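Local structure of transcriptional regulator, LacI family (Corynebacterium glutamicum, 3H5T) at residues S27-R32 with E39-I44; A96-D101 with K324-G329; M245-N250 with F256-E261; R222-G227 with L273-A278. The protein activates transcription of the inositol phosphate synthase gene in response to inositol, binding a palindromic promoter motif, and takes part in regulating cell wall biogenesis. One frame throughout, in Å; residues are numbered along the deposited sequence.

Interaction 1: residues S27-R32 with E39-I44; sequences SNAYNR and ELRQRI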
loop_
_atom_site.group_PDB
_atom_site.type_symbol
_atom_site.label_atom_id
_atom_site.label_comp_id
_atom_site.label_asym_id
_atom_site.label_seq_id
_atom_site.Cartn_x
_atom_site.Cartn_y
_atom_site.Cartn_z
ATOM N N SER A 27 21.554 -17.796 -30.810
ATOM C CA SER A 27 22.416 -17.447 -29.688
ATOM C C SER A 27 23.795 -16.974 -30.174
ATOM O O SER A 27 24.303 -15.942 -29.719
ATOM C CB SER A 27 22.580 -18.651 -28.762
ATOM O OG SER A 27 23.260 -18.279 -27.583
ATOM N N ASN A 28 24.393 -17.723 -31.100
ATOM C CA ASN A 28 25.704 -17.364 -31.626
ATOM C C ASN A 28 25.689 -15.940 -32.165
ATOM O O ASN A 28 26.672 -15.214 -32.067
ATOM C CB ASN A 28 26.125 -18.339 -32.724
ATOM C CG ASN A 28 26.395 -19.725 -32.186
ATOM O OD1 ASN A 28 26.623 -19.896 -30.995
ATOM N ND2 ASN A 28 26.390 -20.721 -33.061
ATOM N N ALA A 29 24.559 -15.543 -32.731
ATOM C CA ALA A 29 24.424 -14.200 -33.268
ATOM C C ALA A 29 24.742 -13.187 -32.170
ATOM O O ALA A 29 25.256 -12.109 -32.446
ATOM C CB ALA A 29 23.004 -13.988 -33.783
ATOM N N TYR A 30 24.444 -13.556 -30.924
ATOM C CA TYR A 30 24.671 -12.686 -29.771
ATOM C C TYR A 30 25.975 -12.891 -29.018
ATOM O O TYR A 30 26.621 -11.914 -28.649
ATOM C CB TYR A 30 23.510 -12.825 -28.769
ATOM C CG TYR A 30 22.218 -12.215 -29.259
ATOM C CD1 TYR A 30 21.953 -10.861 -29.070
ATOM C CD2 TYR A 30 21.291 -12.973 -29.973
ATOM C CE1 TYR A 30 20.805 -10.272 -29.583
ATOM C CE2 TYR A 30 20.137 -12.397 -30.487
ATOM C CZ TYR A 30 19.905 -11.044 -30.290
ATOM O OH TYR A 30 18.783 -10.458 -30.815
ATOM N N ASN A 31 26.352 -14.153 -28.797
ATOM C CA ASN A 31 27.551 -14.500 -28.023
ATOM C C ASN A 31 28.776 -15.038 -28.777
ATOM O O ASN A 31 29.878 -15.060 -28.228
ATOM C CB ASN A 31 27.183 -15.521 -26.938
ATOM C CG ASN A 31 25.859 -15.212 -26.259
ATOM O OD1 ASN A 31 24.812 -15.731 -26.644
ATOM N ND2 ASN A 31 25.899 -14.362 -25.250
ATOM N N ARG A 32 28.587 -15.487 -30.013
ATOM C CA ARG A 32 29.682 -16.043 -30.811
ATOM C C ARG A 32 29.468 -15.676 -32.281
ATOM O O ARG A 32 29.256 -16.546 -33.130
ATOM C CB ARG A 32 29.710 -17.566 -30.644
ATOM C CG ARG A 32 30.041 -18.031 -29.229
ATOM C CD ARG A 32 29.578 -19.464 -28.987
ATOM N NE ARG A 32 30.078 -20.401 -29.995
ATOM C CZ ARG A 32 31.329 -20.853 -30.054
ATOM N NH1 ARG A 32 32.224 -20.462 -29.155
ATOM N NH2 ARG A 32 31.689 -21.678 -31.028
ATOM N N GLU A 39 25.953 -11.873 -42.841
ATOM C CA GLU A 39 24.601 -11.742 -43.376
ATOM C C GLU A 39 23.524 -12.436 -42.529
ATOM O O GLU A 39 22.428 -11.898 -42.360
ATOM C CB GLU A 39 24.547 -12.257 -44.814
ATOM C CG GLU A 39 25.416 -11.469 -45.792
ATOM C CD GLU A 39 26.879 -11.922 -45.833
ATOM O OE1 GLU A 39 27.341 -12.309 -46.928
ATOM O OE2 GLU A 39 27.573 -11.893 -44.793
ATOM N N LEU A 40 23.827 -13.623 -42.001
ATOM C CA LEU A 40 22.861 -14.338 -41.173
ATOM C C LEU A 40 22.774 -13.692 -39.795
ATOM O O LEU A 40 21.720 -13.713 -39.156
ATOM C CB LEU A 40 23.237 -15.821 -41.020
ATOM C CG LEU A 40 22.263 -16.660 -40.163
ATOM C CD1 LEU A 40 20.887 -16.711 -40.825
ATOM C CD2 LEU A 40 22.808 -18.088 -39.977
ATOM N N ARG A 41 23.879 -13.114 -39.336
ATOM C CA ARG A 41 23.888 -12.470 -38.030
ATOM C C ARG A 41 22.965 -11.261 -38.099
ATOM O O ARG A 41 22.132 -11.044 -37.215
ATOM C CB ARG A 41 25.301 -12.030 -37.667
ATOM C CG ARG A 41 25.419 -11.341 -36.328
ATOM C CD ARG A 41 26.869 -11.003 -36.025
ATOM N NE ARG A 41 26.999 -10.395 -34.705
ATOM C CZ ARG A 41 26.644 -9.149 -34.415
ATOM N NH1 ARG A 41 26.145 -8.360 -35.358
ATOM N NH2 ARG A 41 26.759 -8.699 -33.174
ATOM N N GLN A 42 23.110 -10.487 -39.167
ATOM C CA GLN A 42 22.286 -9.306 -39.364
ATOM C C GLN A 42 20.809 -9.690 -39.470
ATOM O O GLN A 42 19.946 -9.029 -38.889
ATOM C CB GLN A 42 22.720 -8.559 -40.625
ATOM C CG GLN A 42 22.167 -7.159 -40.670
ATOM C CD GLN A 42 22.522 -6.388 -39.408
ATOM O OE1 GLN A 42 23.690 -6.064 -39.173
ATOM N NE2 GLN A 42 21.518 -6.105 -38.581
ATOM N N ARG A 43 20.520 -10.759 -40.208
ATOM C CA ARG A 43 19.144 -11.226 -40.357
ATOM C C ARG A 43 18.543 -11.628 -39.000
ATOM O O ARG A 43 17.388 -11.322 -38.701
ATOM C CB ARG A 43 19.091 -12.417 -41.321
ATOM C CG ARG A 43 17.681 -12.824 -41.711
ATOM C CD ARG A 43 17.705 -14.009 -42.650
ATOM N NE ARG A 43 18.410 -13.693 -43.882
ATOM C CZ ARG A 43 17.938 -12.890 -44.828
ATOM N NH1 ARG A 43 16.745 -12.317 -44.688
ATOM N NH2 ARG A 43 18.665 -12.654 -45.915
ATOM N N ILE A 44 19.331 -12.319 -38.183
ATOM C CA ILE A 44 18.880 -12.745 -36.864
ATOM C C ILE A 44 18.643 -11.517 -35.987
ATOM O O ILE A 44 17.647 -11.440 -35.272
ATOM C CB ILE A 44 19.928 -13.669 -36.197
ATOM C CG1 ILE A 44 19.928 -15.028 -36.901
ATOM C CG2 ILE A 44 19.633 -13.827 -34.700
ATOM C CD1 ILE A 44 21.120 -15.876 -36.561
#
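A29 and I44 form the close part of this contact: the A29 methyl CB lies 3.5 Å from the I44 branch methyl CG2, and I44 CD1 reaches the same CB at 3.9 Å. I44 CG1 stands beside the backbone N (chi1 -72°) and CG2 beside the carbonyl carbon, which lets two I44 methyls bracket the A29 methyl. Both residues are buried, and I21, V26 and L19 close in around the isoleucine. Y30 and R41, both partly exposed, form the looser outer side of this pair. The Y30 ring comes no nearer than 4.5 Å, between CE2 and I44 CG2, and leans instead on L45 and A48 further along helix 38-50. On another flank R41 runs out fully extended, CG anti to the backbone N and the chain straight to NE, and its NE stands 3.3 Å from the A29 carbonyl O. The carbonyl approaches the guanidinium obliquely, and the R41 side chain also touches P33 and L36 of the turn. The axes of segments 27-31 and 39-44 run at 100° to each other and come within 9.3 Å, and the CA atoms of A29 and R41 are 5.1 Å apart. Helix 23-31 is the second helix of the helix-turn-helix motif, the recognition helix in the LacI family, and helix 38-50 packs across it. With methyl packing at the centre and no clear hydrogen bond across the two segments, the crossing is held chiefly by apolar burial, with the arginine as a polar fringe.

Interaction 2: residues A96-D101 with K324-G329; sequences AQAAGD and KGFKAG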
loop_
_atom_site.group_PDB
_atom_site.type_symbol
_atom_site.label_atom_id
_atom_site.label_comp_id
_atom_site.label_asym_id
_atom_site.label_seq_id
_atom_site.Cartn_x
_atom_site.Cartn_y
_atom_site.Cartn_z
ATOM N N ALA A 96 8.858 -0.127 -8.460
ATOM C CA ALA A 96 10.017 -0.777 -9.050
ATOM C C ALA A 96 9.797 -0.939 -10.552
ATOM O O ALA A 96 10.743 -0.906 -11.332
ATOM C CB ALA A 96 10.245 -2.136 -8.402
ATOM N N GLN A 97 8.541 -1.117 -10.946
ATOM C CA GLN A 97 8.187 -1.282 -12.350
ATOM C C GLN A 97 8.269 0.028 -13.141
ATOM O O GLN A 97 8.591 0.024 -14.330
ATOM C CB GLN A 97 6.784 -1.864 -12.445
ATOM C CG GLN A 97 6.224 -1.936 -13.837
ATOM C CD GLN A 97 4.885 -2.630 -13.858
ATOM O OE1 GLN A 97 3.981 -2.276 -13.101
ATOM N NE2 GLN A 97 4.746 -3.627 -14.722
ATOM N N ALA A 98 7.962 1.146 -12.493
ATOM C CA ALA A 98 8.031 2.443 -13.158
ATOM C C ALA A 98 9.508 2.757 -13.327
ATOM O O ALA A 98 9.974 3.029 -14.433
ATOM C CB ALA A 98 7.346 3.520 -12.312
ATOM N N ALA A 99 10.235 2.728 -12.215
ATOM C CA ALA A 99 11.665 2.965 -12.238
ATOM C C ALA A 99 12.213 1.707 -12.885
ATOM O O ALA A 99 11.971 0.613 -12.395
ATOM C CB ALA A 99 12.198 3.094 -10.826
ATOM N N GLY A 100 12.934 1.841 -13.985
ATOM C CA GLY A 100 13.454 0.653 -14.635
ATOM C C GLY A 100 14.828 0.301 -14.119
ATOM O O GLY A 100 14.973 -0.531 -13.222
ATOM N N ASP A 101 15.832 0.954 -14.696
ATOM C CA ASP A 101 17.222 0.759 -14.330
ATOM C C ASP A 101 17.632 1.847 -13.337
ATOM O O ASP A 101 18.815 2.131 -13.154
ATOM C CB ASP A 101 18.097 0.838 -15.585
ATOM C CG ASP A 101 17.483 0.107 -16.769
ATOM O OD1 ASP A 101 17.031 -1.050 -16.593
ATOM O OD2 ASP A 101 17.451 0.692 -17.878
ATOM N N LYS A 324 -0.865 1.672 -7.942
ATOM C CA LYS A 324 -0.672 2.911 -7.194
ATOM C C LYS A 324 0.809 3.253 -7.145
ATOM O O LYS A 324 1.196 4.415 -7.237
ATOM C CB LYS A 324 -1.213 2.770 -5.774
ATOM C CG LYS A 324 -1.106 4.043 -4.963
ATOM C CD LYS A 324 -1.644 3.856 -3.564
ATOM C CE LYS A 324 -0.821 2.837 -2.793
ATOM N NZ LYS A 324 -1.427 2.529 -1.458
ATOM N N GLY A 325 1.634 2.222 -7.010
ATOM C CA GLY A 325 3.068 2.422 -6.969
ATOM C C GLY A 325 3.622 2.745 -8.338
ATOM O O GLY A 325 4.526 3.577 -8.464
ATOM N N PHE A 326 3.093 2.086 -9.368
ATOM C CA PHE A 326 3.550 2.344 -10.729
ATOM C C PHE A 326 3.238 3.782 -11.115
ATOM O O PHE A 326 4.095 4.483 -11.657
ATOM C CB PHE A 326 2.882 1.401 -11.735
ATOM C CG PHE A 326 3.389 1.569 -13.144
ATOM C CD1 PHE A 326 4.638 1.073 -13.515
ATOM C CD2 PHE A 326 2.635 2.247 -14.093
ATOM C CE1 PHE A 326 5.127 1.253 -14.820
ATOM C CE2 PHE A 326 3.114 2.433 -15.396
ATOM C CZ PHE A 326 4.364 1.934 -15.756
ATOM N N LYS A 327 2.017 4.229 -10.844
ATOM C CA LYS A 327 1.644 5.604 -11.173
ATOM C C LYS A 327 2.497 6.575 -10.358
ATOM O O LYS A 327 2.865 7.650 -10.842
ATOM C CB LYS A 327 0.161 5.874 -10.870
ATOM C CG LYS A 327 -0.826 5.072 -11.686
ATOM C CD LYS A 327 -2.239 5.546 -11.431
ATOM C CE LYS A 327 -3.191 4.967 -12.468
ATOM N NZ LYS A 327 -2.733 5.249 -13.867
ATOM N N ALA A 328 2.801 6.195 -9.116
ATOM C CA ALA A 328 3.602 7.043 -8.243
ATOM C C ALA A 328 4.974 7.279 -8.856
ATOM O O ALA A 328 5.355 8.418 -9.110
ATOM C CB ALA A 328 3.736 6.408 -6.870
ATOM N N GLY A 329 5.706 6.197 -9.102
ATOM C CA GLY A 329 7.029 6.302 -9.699
ATOM C C GLY A 329 7.013 6.994 -11.052
ATOM O O GLY A 329 7.874 7.824 -11.330
#
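Q97 lies obliquely against the CD1-CE1 part of the F326 ring. Its CB starts 3.8 Å from F326 CD1. CG anti to the backbone N (chi1 173°) and an extended chain beyond it carry Q97 out from helix 86-98, and Q97 CG reaches 3.4 Å from F326 CD1, with F326 CE1 almost as near. The carbon CD follows the same ring atoms at slightly greater range. At the tip Q97 OE1 is 3.4 Å from F326 CD1, with F326 CG next; the amide plane is turned 77° from the ring plane, so the two groups do not stack. The same oxygen also receives a weak hydrogen bond from K322 NZ, one turn earlier on helix 321-336. The contact belongs to the subdomain that carries the seven-stranded sheet of the periplasmic-binding-protein fold. Helix 86-98 comes from its first part, between strands 70-75 and 103-108, whereas helix 321-336 joins strands 316-318 and 344-352 near the chain end, after the intervening chain has built the other subdomain. Beside the glutamine, A98 carries the more buried half. Its CA is 3.6 Å from F326 CE1. Its CB lies 3.5 Å from the backbone oxygen F326 O, and also meets the ring atom F326 CD1 and the carbonyl carbon of G329. G329, without a side chain, lets the alanine methyl sit directly on the helix backbone. Away from this face, K324 forms a salt bridge with D158, while K327 and A328 rest on I169.

Interaction 3: residues M245-N250 with F256-E261; sequences MECWIN and FEVAKE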
loop_
_atom_site.group_PDB
_atom_site.type_symbol
_atom_site.label_atom_id
_atom_site.label_comp_id
_atom_site.label_asym_id
_atom_site.label_seq_id
_atom_site.Cartn_x
_atom_site.Cartn_y
_atom_site.Cartn_z
ATOM N N MET A 245 -10.184 0.468 18.720
ATOM C CA MET A 245 -8.836 0.253 19.232
ATOM C C MET A 245 -7.782 0.380 18.135
ATOM O O MET A 245 -8.065 0.178 16.954
ATOM C CB MET A 245 -8.731 -1.110 19.923
ATOM C CG MET A 245 -9.561 -1.194 21.205
ATOM S SD MET A 245 -8.841 -2.258 22.450
ATOM C CE MET A 245 -9.954 -1.940 23.798
ATOM N N GLU A 246 -6.560 0.711 18.539
ATOM C CA GLU A 246 -5.467 0.901 17.598
ATOM C C GLU A 246 -4.137 0.324 18.071
ATOM O O GLU A 246 -3.939 0.074 19.258
ATOM C CB GLU A 246 -5.306 2.406 17.322
ATOM C CG GLU A 246 -3.891 2.972 17.476
ATOM C CD GLU A 246 -3.834 4.489 17.318
ATOM O OE1 GLU A 246 -4.711 5.184 17.872
ATOM O OE2 GLU A 246 -2.906 4.992 16.654
ATOM N N CYS A 247 -3.240 0.082 17.117
ATOM C CA CYS A 247 -1.901 -0.386 17.427
ATOM C C CYS A 247 -0.970 0.557 16.676
ATOM O O CYS A 247 -0.952 0.600 15.442
ATOM C CB CYS A 247 -1.689 -1.859 17.025
ATOM S SG CYS A 247 -2.006 -2.352 15.325
ATOM N N TRP A 248 -0.227 1.350 17.434
ATOM C CA TRP A 248 0.681 2.330 16.856
ATOM C C TRP A 248 1.662 1.703 15.865
ATOM O O TRP A 248 1.938 2.268 14.805
ATOM C CB TRP A 248 1.436 3.036 17.972
ATOM C CG TRP A 248 1.920 4.382 17.589
ATOM C CD1 TRP A 248 1.166 5.497 17.409
ATOM C CD2 TRP A 248 3.277 4.767 17.357
ATOM N NE1 TRP A 248 1.969 6.563 17.083
ATOM C CE2 TRP A 248 3.271 6.140 17.042
ATOM C CE3 TRP A 248 4.500 4.081 17.383
ATOM C CZ2 TRP A 248 4.444 6.851 16.757
ATOM C CZ3 TRP A 248 5.669 4.786 17.097
ATOM C CH2 TRP A 248 5.628 6.160 16.788
ATOM N N ILE A 249 2.195 0.540 16.219
ATOM C CA ILE A 249 3.115 -0.173 15.348
ATOM C C ILE A 249 2.326 -1.286 14.665
ATOM O O ILE A 249 1.619 -2.046 15.322
ATOM C CB ILE A 249 4.290 -0.771 16.156
ATOM C CG1 ILE A 249 5.165 0.362 16.681
ATOM C CG2 ILE A 249 5.097 -1.732 15.294
ATOM C CD1 ILE A 249 6.152 -0.064 17.721
ATOM N N ASN A 250 2.424 -1.362 13.342
ATOM C CA ASN A 250 1.704 -2.388 12.586
ATOM C C ASN A 250 2.579 -3.630 12.384
ATOM O O ASN A 250 3.355 -3.702 11.434
ATOM C CB ASN A 250 1.244 -1.813 11.235
ATOM C CG ASN A 250 0.276 -2.735 10.492
ATOM O OD1 ASN A 250 -0.620 -3.313 11.085
ATOM N ND2 ASN A 250 0.448 -2.846 9.178
ATOM N N PHE A 256 -2.168 -8.856 16.634
ATOM C CA PHE A 256 -2.725 -9.919 17.463
ATOM C C PHE A 256 -3.174 -9.338 18.809
ATOM O O PHE A 256 -4.326 -9.486 19.216
ATOM C CB PHE A 256 -1.660 -10.993 17.698
ATOM C CG PHE A 256 -2.092 -12.081 18.632
ATOM C CD1 PHE A 256 -2.708 -13.227 18.147
ATOM C CD2 PHE A 256 -1.882 -11.957 20.004
ATOM C CE1 PHE A 256 -3.114 -14.241 19.021
ATOM C CE2 PHE A 256 -2.281 -12.958 20.885
ATOM C CZ PHE A 256 -2.897 -14.103 20.397
ATOM N N GLU A 257 -2.248 -8.674 19.487
ATOM C CA GLU A 257 -2.526 -8.069 20.778
ATOM C C GLU A 257 -3.754 -7.166 20.727
ATOM O O GLU A 257 -4.718 -7.385 21.454
ATOM C CB GLU A 257 -1.320 -7.249 21.243
ATOM C CG GLU A 257 -0.028 -8.036 21.446
ATOM C CD GLU A 257 -0.097 -9.015 22.603
ATOM O OE1 GLU A 257 -0.868 -8.773 23.559
ATOM O OE2 GLU A 257 0.638 -10.024 22.569
ATOM N N VAL A 258 -3.724 -6.150 19.870
ATOM C CA VAL A 258 -4.845 -5.225 19.770
ATOM C C VAL A 258 -6.166 -5.945 19.485
ATOM O O VAL A 258 -7.234 -5.464 19.866
ATOM C CB VAL A 258 -4.596 -4.136 18.687
ATOM C CG1 VAL A 258 -4.868 -4.683 17.294
ATOM C CG2 VAL A 258 -5.468 -2.924 18.969
ATOM N N ALA A 259 -6.100 -7.098 18.826
ATOM C CA ALA A 259 -7.312 -7.857 18.524
ATOM C C ALA A 259 -7.789 -8.586 19.782
ATOM O O ALA A 259 -8.984 -8.659 20.058
ATOM C CB ALA A 259 -7.046 -8.854 17.412
ATOM N N LYS A 260 -6.845 -9.117 20.549
ATOM C CA LYS A 260 -7.184 -9.817 21.775
ATOM C C LYS A 260 -7.848 -8.851 22.754
ATOM O O LYS A 260 -8.905 -9.145 23.305
ATOM C CB LYS A 260 -5.923 -10.418 22.405
ATOM C CG LYS A 260 -6.114 -10.931 23.824
ATOM C CD LYS A 260 -4.797 -11.401 24.440
ATOM C CE LYS A 260 -4.218 -12.579 23.679
ATOM N NZ LYS A 260 -2.992 -13.134 24.324
ATOM N N GLU A 261 -7.241 -7.687 22.950
ATOM C CA GLU A 261 -7.774 -6.701 23.884
ATOM C C GLU A 261 -9.207 -6.262 23.577
ATOM O O GLU A 261 -10.033 -6.153 24.478
ATOM C CB GLU A 261 -6.870 -5.467 23.921
ATOM C CG GLU A 261 -6.950 -4.715 25.232
ATOM C CD GLU A 261 -6.410 -3.313 25.142
ATOM O OE1 GLU A 261 -5.257 -3.139 24.695
ATOM O OE2 GLU A 261 -7.148 -2.384 25.529
#
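M245 packs against V258 and E261: its CB lies 3.9 Å from V258 CG2, and its side chain crosses that of the glutamate at about a right angle. M245 CE is 3.3 Å from E261 OE2, with SD only slightly farther, so the carboxylate lies against sulfur and methyl without a hydrogen bond. E261 reaches there as an extended chain, its CG anti to the backbone N (chi1 -154°). V258 sits in the middle of the contact. V258 CG2 rests 3.4 Å from the backbone oxygen E246 O. V258 CB faces C247 CB at 4.0 Å; C247 SG lies near V258 CG1, and the cysteine also touches L279, H254 and N255. E246, between M245 and C247, turns its side chain away, to where it forms a salt bridge with R212 and accepts a hydrogen bond from L199 N. M245 also meets L262, one turn beyond V258. Across the sheet M245 and C247 share backbone hydrogen bonds with strand 192-197. The axes of segments 245-247 and 256-261 lie 8.1 Å apart and run nearly antiparallel, at 163°. Strand 244-247, helix 252-265 and the parallel strand 271-274, with strand 192-197 lying between the two strands, make a beta-alpha-beta crossover of the Rossmann-like sheet in this subdomain.

Interaction 4: residues R222-G227 with L273-A278; sequences RDRVRG and LCTVDA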
loop_
_atom_site.group_PDB
_atom_site.type_symbol
_atom_site.label_atom_id
_atom_site.label_comp_id
_atom_site.label_asym_id
_atom_site.label_seq_id
_atom_site.Cartn_x
_atom_site.Cartn_y
_atom_site.Cartn_z
ATOM N N ARG A 222 -8.021 7.777 9.755
ATOM C CA ARG A 222 -9.095 8.646 10.200
ATOM C C ARG A 222 -10.269 8.580 9.237
ATOM O O ARG A 222 -11.409 8.420 9.646
ATOM C CB ARG A 222 -8.597 10.089 10.287
ATOM C CG ARG A 222 -9.648 11.094 10.748
ATOM C CD ARG A 222 -9.167 12.512 10.510
ATOM N NE ARG A 222 -9.042 12.799 9.084
ATOM C CZ ARG A 222 -8.421 13.860 8.578
ATOM N NH1 ARG A 222 -7.852 14.755 9.376
ATOM N NH2 ARG A 222 -8.372 14.029 7.267
ATOM N N ASP A 223 -9.988 8.686 7.947
ATOM C CA ASP A 223 -11.044 8.660 6.957
ATOM C C ASP A 223 -11.718 7.310 6.761
ATOM O O ASP A 223 -12.904 7.262 6.418
ATOM C CB ASP A 223 -10.515 9.196 5.629
ATOM C CG ASP A 223 -10.260 10.689 5.676
ATOM O OD1 ASP A 223 -10.463 11.292 6.756
ATOM O OD2 ASP A 223 -9.861 11.265 4.641
ATOM N N ARG A 224 -10.992 6.213 6.964
ATOM C CA ARG A 224 -11.621 4.902 6.804
ATOM C C ARG A 224 -12.493 4.624 8.026
ATOM O O ARG A 224 -13.513 3.931 7.936
ATOM C CB ARG A 224 -10.571 3.799 6.614
ATOM C CG ARG A 224 -9.954 3.786 5.213
ATOM C CD ARG A 224 -8.880 2.710 5.043
ATOM N NE ARG A 224 -8.136 2.938 3.804
ATOM C CZ ARG A 224 -6.941 2.426 3.515
ATOM N NH1 ARG A 224 -6.325 1.629 4.372
ATOM N NH2 ARG A 224 -6.344 2.756 2.376
ATOM N N VAL A 225 -12.089 5.184 9.166
ATOM C CA VAL A 225 -12.844 5.030 10.399
ATOM C C VAL A 225 -14.134 5.847 10.257
ATOM O O VAL A 225 -15.220 5.368 10.569
ATOM C CB VAL A 225 -12.033 5.537 11.619
ATOM C CG1 VAL A 225 -12.914 5.586 12.850
ATOM C CG2 VAL A 225 -10.846 4.620 11.877
ATOM N N ARG A 226 -13.994 7.071 9.756
ATOM C CA ARG A 226 -15.113 7.990 9.543
ATOM C C ARG A 226 -16.153 7.442 8.558
ATOM O O ARG A 226 -17.348 7.399 8.855
ATOM C CB ARG A 226 -14.580 9.331 9.028
ATOM C CG ARG A 226 -13.691 10.058 10.020
ATOM C CD ARG A 226 -14.506 10.902 10.980
ATOM N NE ARG A 226 -14.383 12.316 10.645
ATOM C CZ ARG A 226 -13.289 13.036 10.866
ATOM N NH1 ARG A 226 -12.228 12.474 11.429
ATOM N NH2 ARG A 226 -13.249 14.311 10.509
ATOM N N GLY A 227 -15.688 7.030 7.382
ATOM C CA GLY A 227 -16.581 6.488 6.376
ATOM C C GLY A 227 -17.347 5.278 6.874
ATOM O O GLY A 227 -18.531 5.124 6.570
ATOM N N LEU A 273 -14.745 -4.483 12.113
ATOM C CA LEU A 273 -14.321 -3.886 10.849
ATOM C C LEU A 273 -12.905 -3.341 10.999
ATOM O O LEU A 273 -12.645 -2.502 11.855
ATOM C CB LEU A 273 -15.267 -2.750 10.429
ATOM C CG LEU A 273 -14.867 -2.001 9.151
ATOM C CD1 LEU A 273 -16.095 -1.482 8.443
ATOM C CD2 LEU A 273 -13.909 -0.869 9.485
ATOM N N CYS A 274 -11.997 -3.830 10.161
ATOM C CA CYS A 274 -10.605 -3.405 10.182
ATOM C C CYS A 274 -10.298 -2.397 9.088
ATOM O O CYS A 274 -10.850 -2.454 7.994
ATOM C CB CYS A 274 -9.682 -4.607 10.005
ATOM S SG CYS A 274 -9.831 -5.818 11.288
ATOM N N THR A 275 -9.383 -1.493 9.394
ATOM C CA THR A 275 -8.956 -0.456 8.477
ATOM C C THR A 275 -7.916 -0.991 7.488
ATOM O O THR A 275 -7.673 -0.387 6.431
ATOM C CB THR A 275 -8.359 0.714 9.273
ATOM O OG1 THR A 275 -9.422 1.455 9.889
ATOM C CG2 THR A 275 -7.555 1.622 8.382
ATOM N N VAL A 276 -7.316 -2.128 7.828
ATOM C CA VAL A 276 -6.293 -2.729 6.980
ATOM C C VAL A 276 -6.287 -4.262 7.126
ATOM O O VAL A 276 -6.456 -4.770 8.233
ATOM C CB VAL A 276 -4.905 -2.119 7.348
ATOM C CG1 VAL A 276 -3.953 -3.189 7.861
ATOM C CG2 VAL A 276 -4.338 -1.401 6.156
ATOM N N ASP A 277 -6.105 -4.990 6.019
ATOM C CA ASP A 277 -6.100 -6.461 6.051
ATOM C C ASP A 277 -5.246 -7.048 7.173
ATOM O O ASP A 277 -5.637 -8.034 7.804
ATOM C CB ASP A 277 -5.595 -7.054 4.729
ATOM C CG ASP A 277 -6.628 -7.007 3.619
ATOM O OD1 ASP A 277 -7.797 -6.649 3.881
ATOM O OD2 ASP A 277 -6.257 -7.343 2.472
ATOM N N ALA A 278 -4.078 -6.456 7.404
ATOM C CA ALA A 278 -3.173 -6.937 8.442
ATOM C C ALA A 278 -3.911 -7.109 9.757
ATOM O O ALA A 278 -3.744 -8.120 10.442
ATOM C CB ALA A 278 -2.016 -5.968 8.624
#
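R224 gives its NH1 to the carbonyl oxygen T275 O in the one hydrogen bond across the two segments, 3.2 Å long and bent, with an N-H...O angle of 141°. The nitrogen lies nearly along the C=O axis, and the oxygen sits 23° out of the guanidinium plane. Behind the guanidinium, the arginine chain packs on the threonine, R224 CD being 3.8 Å from T275 CG2. The V276 methyl CG2 lies at the guanidinium edge, 4.0 Å from R224 NH1, while the V225 methyl CG2 approaches T275 OG1 at 4.0 Å. With CG beside the backbone N and the chain extended to NE, R224 reaches from helix 221-235 to the end of strand 271-274. Outside this shell several groups fix the partners. N173 OD1 takes the R224 NE hydrogen, and F303 makes a cation-pi contact with the guanidinium. T275 OG1 is tied to S196 OG, and the T275 backbone pairs with L195 of the neighbouring strand. V276 occupies the N-cap position of helix 277-289, and D277 just after it is gripped by G305 N, T306 N and T316 OG1. Two residues before R224, R222 NE forms a salt bridge with D223 OD1 at 3.1 Å. An arginine near the start of this helix, set against the C-terminal ends of the sheet strands, is a recurrent feature of LacI-family regulators, where it lines the effector cleft between subdomains; the arrangement here is consistent with such a site.

Overall arrangement
Interaction 1 comes first along the chain, in the DNA-binding headpiece, and its centre is about 34 Å from that of interaction 2 and about 61 Å and 58 Å from those of interactions 3 and 4. The other three lie in the periplasmic-binding-protein-like domain. Interaction 2 joins helices 86-98 and 321-336 of the subdomain with the seven-stranded sheet, and its loop encloses interactions 3 and 4, which share the five-stranded sheet of the other subdomain. Interaction 3 is nested inside interaction 4; their centres are about 13 Å apart, and N250 OD1 packs on A278 CB at 3.9 Å. The chain thus builds a DNA-binding unit, starts one subdomain, completes the other, and returns.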